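Local structure of putative glycyl-glycine endopeptidase lytM (Ruminococcus gnavus, 3NYY) at residues V142-L156 / I163-Y175. The protein is probably a metalloendopeptidase of the M23 family, a putative glycyl-glycine endopeptidase of the LytM type. Numbering follows the deposited sequence.
Sequences VVSMTDGVVTEKGWL and IGITAPTGAYFYY
Tyr175 reaches the loop at 144-147 and accepts a nearly straight hydrogen bond from the backbone N of Met145 at its OH (2.9 Å, 175°). Its CG stands anti to the carbonyl carbon (chi1 -57°), which sends the ring toward residues 142-145. Val142 CG1 packs on its CD2 at 3.7 Å. A water lies at the ring edge, in plane, its O 2.7 Å from Tyr175 OH. This water donates to Ser144 OG and Thr146 OG1. Ser144 OG in turn donates to Thr146 O, and Thr146 OG1 to Asp147 O. A phenylalanine in place of Tyr175 would probably leave Met145 N without its acceptor and the water short of one partner. Nearby, Thr146 CG2 sits over one face of the Phe173 ring in a CH-pi contact, 3.8 Å from the ring centroid. The selenium of Met145, a selenomethionine, meets the same ring obliquely. Strands 148-153 and 163-166 run antiparallel within the main sheet of the M23 peptidase domain, and a classic beta bulge interrupts their pairing where Thr151 and Glu152 both face Gly164. Gly164 O takes a bond from Thr151 N (2.8 Å) and a weak one from Glu152 N. On the face that carries Val150, Ile165 and Ile163, Val150 CG2 packs on Ile165 CD1 at 3.7 Å, and Val190 also touches Val150 and Ile165. The other face is looser and more open to solvent. There Val149 is exposed, and Thr151 and Glu152 each adopt two conformers. In one of those of Thr151, its OG1 and Thr166 OG1 share a hydrogen bond of 2.6 Å. A nonaethylene glycol molecule, probably from crystallisation, lies close to the Glu152 side chain.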
loop_
_atom_site.group_PDB
_atom_site.type_symbol
_atom_site.label_atom_id
_atom_site.label_comp_id
_atom_site.label_asym_id
_atom_site.label_seq_id
_atom_site.Cartn_x
_atom_site.Cartn_y
_atom_site.Cartn_z
ATOM N N VAL A 142 0.094 -17.377 7.936
ATOM C CA VAL A 142 -1.106 -17.013 7.182
ATOM C C VAL A 142 -2.174 -18.002 7.611
ATOM O O VAL A 142 -1.978 -19.214 7.535
ATOM C CB VAL A 142 -0.842 -17.042 5.673
ATOM C CG1 VAL A 142 -2.144 -16.822 4.915
ATOM C CG2 VAL A 142 0.242 -15.957 5.294
ATOM N N VAL A 143 -3.293 -17.465 8.119
ATOM C CA VAL A 143 -4.411 -18.247 8.574
ATOM C C VAL A 143 -5.638 -17.968 7.735
ATOM O O VAL A 143 -5.775 -16.915 7.094
ATOM C CB VAL A 143 -4.729 -17.988 10.051
ATOM C CG1 VAL A 143 -3.521 -18.321 10.912
ATOM C CG2 VAL A 143 -5.236 -16.557 10.287
ATOM N N SER A 144 -6.542 -18.929 7.712
ATOM C CA SER A 144 -7.742 -18.838 6.896
ATOM C C SER A 144 -8.684 -17.816 7.511
ATOM O O SER A 144 -9.011 -17.889 8.690
ATOM C CB SER A 144 -8.478 -20.170 6.847
ATOM O OG SER A 144 -9.559 -20.144 5.889
HETATM N N MSE A 145 -9.157 -16.906 6.699
HETATM C CA MSE A 145 -10.092 -15.884 7.178
HETATM C C MSE A 145 -11.449 -16.482 7.509
HETATM O O MSE A 145 -12.196 -15.906 8.289
HETATM C CB MSE A 145 -10.232 -14.790 6.121
HETATM C CG MSE A 145 -8.936 -13.971 5.919
HETATM SE SE MSE A 145 -9.054 -12.752 4.411
HETATM C CE MSE A 145 -10.165 -11.440 5.198
ATOM N N THR A 146 -11.769 -17.591 6.849
ATOM C CA THR A 146 -13.099 -18.216 6.862
ATOM C C THR A 146 -13.017 -19.713 7.128
ATOM O O THR A 146 -11.968 -20.336 6.970
ATOM C CB THR A 146 -13.777 -18.062 5.463
ATOM O OG1 THR A 146 -13.097 -18.893 4.503
ATOM C CG2 THR A 146 -13.739 -16.561 4.979
ATOM N N ASP A 147 -14.146 -20.305 7.498
ATOM C CA ASP A 147 -14.271 -21.730 7.397
ATOM C C ASP A 147 -14.275 -22.037 5.903
ATOM O O ASP A 147 -14.483 -21.145 5.064
ATOM C CB ASP A 147 -15.610 -22.184 7.971
ATOM C CG ASP A 147 -15.696 -22.116 9.477
ATOM O OD1 ASP A 147 -14.725 -21.824 10.182
ATOM O OD2 ASP A 147 -16.813 -22.424 9.973
ATOM N N GLY A 148 -14.090 -23.297 5.571
ATOM C CA GLY A 148 -14.274 -23.714 4.185
ATOM C C GLY A 148 -13.604 -25.003 3.842
ATOM O O GLY A 148 -13.392 -25.853 4.732
ATOM N N VAL A 149 -13.344 -25.193 2.549
ATOM C CA VAL A 149 -12.730 -26.426 2.031
ATOM C C VAL A 149 -11.579 -25.985 1.154
ATOM O O VAL A 149 -11.700 -24.990 0.440
ATOM C CB VAL A 149 -13.735 -27.271 1.208
ATOM C CG1 VAL A 149 -13.046 -28.467 0.613
ATOM C CG2 VAL A 149 -14.970 -27.660 2.107
ATOM N N VAL A 150 -10.459 -26.691 1.230
ATOM C CA VAL A 150 -9.316 -26.439 0.352
ATOM C C VAL A 150 -9.701 -26.889 -1.055
ATOM O O VAL A 150 -9.919 -28.080 -1.297
ATOM C CB VAL A 150 -8.028 -27.191 0.787
ATOM C CG1 VAL A 150 -6.872 -26.863 -0.190
ATOM C CG2 VAL A 150 -7.661 -26.834 2.241
ATOM N N THR A 151 -9.816 -25.930 -1.961
ATOM C CA THR A 151 -10.254 -26.102 -3.346
ATOM C C THR A 151 -9.109 -26.219 -4.336
ATOM O O THR A 151 -9.218 -26.942 -5.332
ATOM C CB THR A 151 -11.128 -24.900 -3.763
ATOM O OG1 THR A 151 -12.233 -24.816 -2.866
ATOM C CG2 THR A 151 -11.619 -25.001 -5.215
ATOM N N GLU A 152 -8.043 -25.431 -4.104
ATOM C CA GLU A 152 -6.843 -25.521 -4.922
ATOM C C GLU A 152 -5.624 -25.416 -4.031
ATOM O O GLU A 152 -5.646 -24.720 -2.993
ATOM C CB GLU A 152 -6.828 -24.422 -5.997
ATOM C CG GLU A 152 -7.827 -24.674 -7.128
ATOM C CD GLU A 152 -7.818 -23.612 -8.211
ATOM O OE1 GLU A 152 -7.797 -22.414 -7.874
ATOM O OE2 GLU A 152 -7.852 -23.976 -9.408
ATOM N N LYS A 153 -4.556 -26.097 -4.427
ATOM C CA LYS A 153 -3.294 -26.040 -3.701
ATOM C C LYS A 153 -2.171 -26.380 -4.651
ATOM O O LYS A 153 -2.135 -27.479 -5.221
ATOM C CB LYS A 153 -3.275 -26.994 -2.534
ATOM C CG LYS A 153 -1.986 -26.897 -1.683
ATOM C CD LYS A 153 -1.835 -28.146 -0.835
ATOM C CE LYS A 153 -0.539 -28.108 0.030
ATOM N NZ LYS A 153 -0.165 -29.489 0.421
ATOM N N GLY A 154 -1.277 -25.433 -4.852
ATOM C CA GLY A 154 -0.088 -25.682 -5.680
ATOM C C GLY A 154 0.455 -24.437 -6.306
ATOM O O GLY A 154 -0.009 -23.336 -6.044
ATOM N N TRP A 155 1.439 -24.627 -7.180
ATOM C CA TRP A 155 2.110 -23.533 -7.800
ATOM C C TRP A 155 1.308 -22.925 -8.948
ATOM O O TRP A 155 0.762 -23.654 -9.779
ATOM C CB TRP A 155 3.420 -24.053 -8.415
ATOM C CG TRP A 155 4.270 -22.991 -9.038
ATOM C CD1 TRP A 155 4.380 -22.708 -10.366
ATOM C CD2 TRP A 155 5.165 -22.124 -8.363
ATOM N NE1 TRP A 155 5.285 -21.695 -10.556
ATOM C CE2 TRP A 155 5.776 -21.314 -9.330
ATOM C CE3 TRP A 155 5.499 -21.938 -7.016
ATOM C CZ2 TRP A 155 6.687 -20.317 -8.988
ATOM C CZ3 TRP A 155 6.444 -20.992 -6.698
ATOM C CH2 TRP A 155 7.014 -20.194 -7.663
ATOM N N LEU A 156 1.344 -21.611 -9.023
ATOM C CA LEU A 156 1.011 -20.863 -10.254
ATOM C C LEU A 156 2.152 -19.916 -10.574
ATOM O O LEU A 156 2.747 -19.352 -9.665
ATOM C CB LEU A 156 -0.278 -20.046 -10.116
ATOM C CG LEU A 156 -1.603 -20.744 -10.018
ATOM C CD1 LEU A 156 -2.749 -19.686 -9.854
ATOM C CD2 LEU A 156 -1.894 -21.643 -11.202
ATOM N N ILE A 163 -2.842 -21.148 -2.272
ATOM C CA ILE A 163 -3.873 -22.038 -1.770
ATOM C C ILE A 163 -5.189 -21.288 -1.879
ATOM O O ILE A 163 -5.242 -20.082 -1.630
ATOM C CB ILE A 163 -3.550 -22.548 -0.321
ATOM C CG1 ILE A 163 -4.498 -23.680 0.092
ATOM C CG2 ILE A 163 -3.474 -21.413 0.692
ATOM C CD1 ILE A 163 -4.009 -24.436 1.343
ATOM N N GLY A 164 -6.253 -22.029 -2.219
ATOM C CA GLY A 164 -7.584 -21.457 -2.374
ATOM C C GLY A 164 -8.594 -22.190 -1.498
ATOM O O GLY A 164 -8.628 -23.409 -1.483
ATOM N N ILE A 165 -9.378 -21.424 -0.744
ATOM C CA ILE A 165 -10.397 -21.939 0.166
ATOM C C ILE A 165 -11.758 -21.443 -0.328
ATOM O O ILE A 165 -12.002 -20.246 -0.458
ATOM C CB ILE A 165 -10.173 -21.379 1.586
ATOM C CG1 ILE A 165 -8.794 -21.713 2.146
ATOM C CG2 ILE A 165 -11.295 -21.842 2.562
ATOM C CD1 ILE A 165 -8.392 -23.181 2.108
ATOM N N THR A 166 -12.682 -22.371 -0.521
ATOM C CA THR A 166 -14.045 -22.036 -0.820
ATOM C C THR A 166 -14.818 -22.000 0.486
ATOM O O THR A 166 -14.895 -23.012 1.212
ATOM C CB THR A 166 -14.671 -22.979 -1.824
ATOM O OG1 THR A 166 -13.934 -22.903 -3.047
ATOM C CG2 THR A 166 -16.165 -22.603 -2.128
ATOM N N ALA A 167 -15.379 -20.833 0.771
ATOM C CA ALA A 167 -16.017 -20.545 2.055
ATOM C C ALA A 167 -17.496 -20.967 1.937
ATOM O O ALA A 167 -18.003 -21.107 0.818
ATOM C CB ALA A 167 -15.886 -19.072 2.439
ATOM N N PRO A 168 -18.171 -21.173 3.072
ATOM C CA PRO A 168 -19.518 -21.785 3.009
ATOM C C PRO A 168 -20.579 -21.001 2.243
ATOM O O PRO A 168 -21.485 -21.594 1.657
ATOM C CB PRO A 168 -19.923 -21.934 4.482
ATOM C CG PRO A 168 -18.790 -21.538 5.303
ATOM C CD PRO A 168 -17.678 -21.016 4.444
ATOM N N THR A 169 -20.496 -19.666 2.253
ATOM C CA THR A 169 -21.430 -18.811 1.532
ATOM C C THR A 169 -21.114 -18.692 0.040
ATOM O O THR A 169 -21.940 -18.171 -0.728
ATOM C CB THR A 169 -21.600 -17.447 2.239
ATOM O OG1 THR A 169 -21.920 -17.686 3.624
ATOM C CG2 THR A 169 -22.764 -16.620 1.618
ATOM N N GLY A 170 -19.940 -19.202 -0.368
ATOM C CA GLY A 170 -19.627 -19.423 -1.775
ATOM C C GLY A 170 -18.445 -18.683 -2.374
ATOM O O GLY A 170 -18.090 -18.911 -3.531
ATOM N N ALA A 171 -17.851 -17.791 -1.621
ATOM C CA ALA A 171 -16.686 -17.095 -2.143
ATOM C C ALA A 171 -15.433 -17.960 -2.091
ATOM O O ALA A 171 -15.313 -18.873 -1.286
ATOM C CB ALA A 171 -16.436 -15.775 -1.387
ATOM N N TYR A 172 -14.515 -17.663 -3.006
ATOM C CA TYR A 172 -13.213 -18.327 -3.072
ATOM C C TYR A 172 -12.184 -17.322 -2.549
ATOM O O TYR A 172 -12.007 -16.249 -3.125
ATOM C CB TYR A 172 -12.925 -18.692 -4.515
ATOM C CG TYR A 172 -11.598 -19.370 -4.750
ATOM C CD1 TYR A 172 -10.498 -18.626 -5.045
ATOM C CD2 TYR A 172 -11.485 -20.741 -4.824
ATOM C CE1 TYR A 172 -9.261 -19.216 -5.293
ATOM C CE2 TYR A 172 -10.248 -21.338 -5.095
ATOM C CZ TYR A 172 -9.162 -20.566 -5.350
ATOM O OH TYR A 172 -7.922 -21.128 -5.643
ATOM N N PHE A 173 -11.505 -17.690 -1.462
ATOM C CA PHE A 173 -10.444 -16.880 -0.876
ATOM C C PHE A 173 -9.105 -17.411 -1.343
ATOM O O PHE A 173 -8.798 -18.585 -1.155
ATOM C CB PHE A 173 -10.572 -16.917 0.654
ATOM C CG PHE A 173 -11.708 -16.079 1.166
ATOM C CD1 PHE A 173 -13.035 -16.472 1.045
ATOM C CD2 PHE A 173 -11.430 -14.848 1.741
ATOM C CE1 PHE A 173 -14.067 -15.613 1.484
ATOM C CE2 PHE A 173 -12.417 -14.024 2.195
ATOM C CZ PHE A 173 -13.753 -14.394 2.062
ATOM N N TYR A 174 -8.302 -16.528 -1.943
ATOM C CA TYR A 174 -7.077 -16.872 -2.617
ATOM C C TYR A 174 -5.900 -16.307 -1.885
ATOM O O TYR A 174 -5.873 -15.110 -1.664
ATOM C CB TYR A 174 -7.167 -16.284 -4.038
ATOM C CG TYR A 174 -5.951 -16.417 -4.932
ATOM C CD1 TYR A 174 -5.531 -17.660 -5.393
ATOM C CD2 TYR A 174 -5.238 -15.302 -5.345
ATOM C CE1 TYR A 174 -4.426 -17.744 -6.241
ATOM C CE2 TYR A 174 -4.169 -15.408 -6.199
ATOM C CZ TYR A 174 -3.768 -16.631 -6.650
ATOM O OH TYR A 174 -2.665 -16.755 -7.495
ATOM N N TYR A 175 -4.946 -17.170 -1.511
ATOM C CA TYR A 175 -3.780 -16.776 -0.702
ATOM C C TYR A 175 -2.550 -17.158 -1.500
ATOM O O TYR A 175 -2.322 -18.344 -1.777
ATOM C CB TYR A 175 -3.772 -17.492 0.641
ATOM C CG TYR A 175 -5.018 -17.295 1.482
ATOM C CD1 TYR A 175 -6.176 -18.039 1.225
ATOM C CD2 TYR A 175 -5.011 -16.448 2.588
ATOM C CE1 TYR A 175 -7.331 -17.899 1.994
ATOM C CE2 TYR A 175 -6.141 -16.303 3.368
ATOM C CZ TYR A 175 -7.316 -17.013 3.071
ATOM O OH TYR A 175 -8.456 -16.790 3.863
HETATM O O HOH W 1 -10.391 -18.600 3.761
#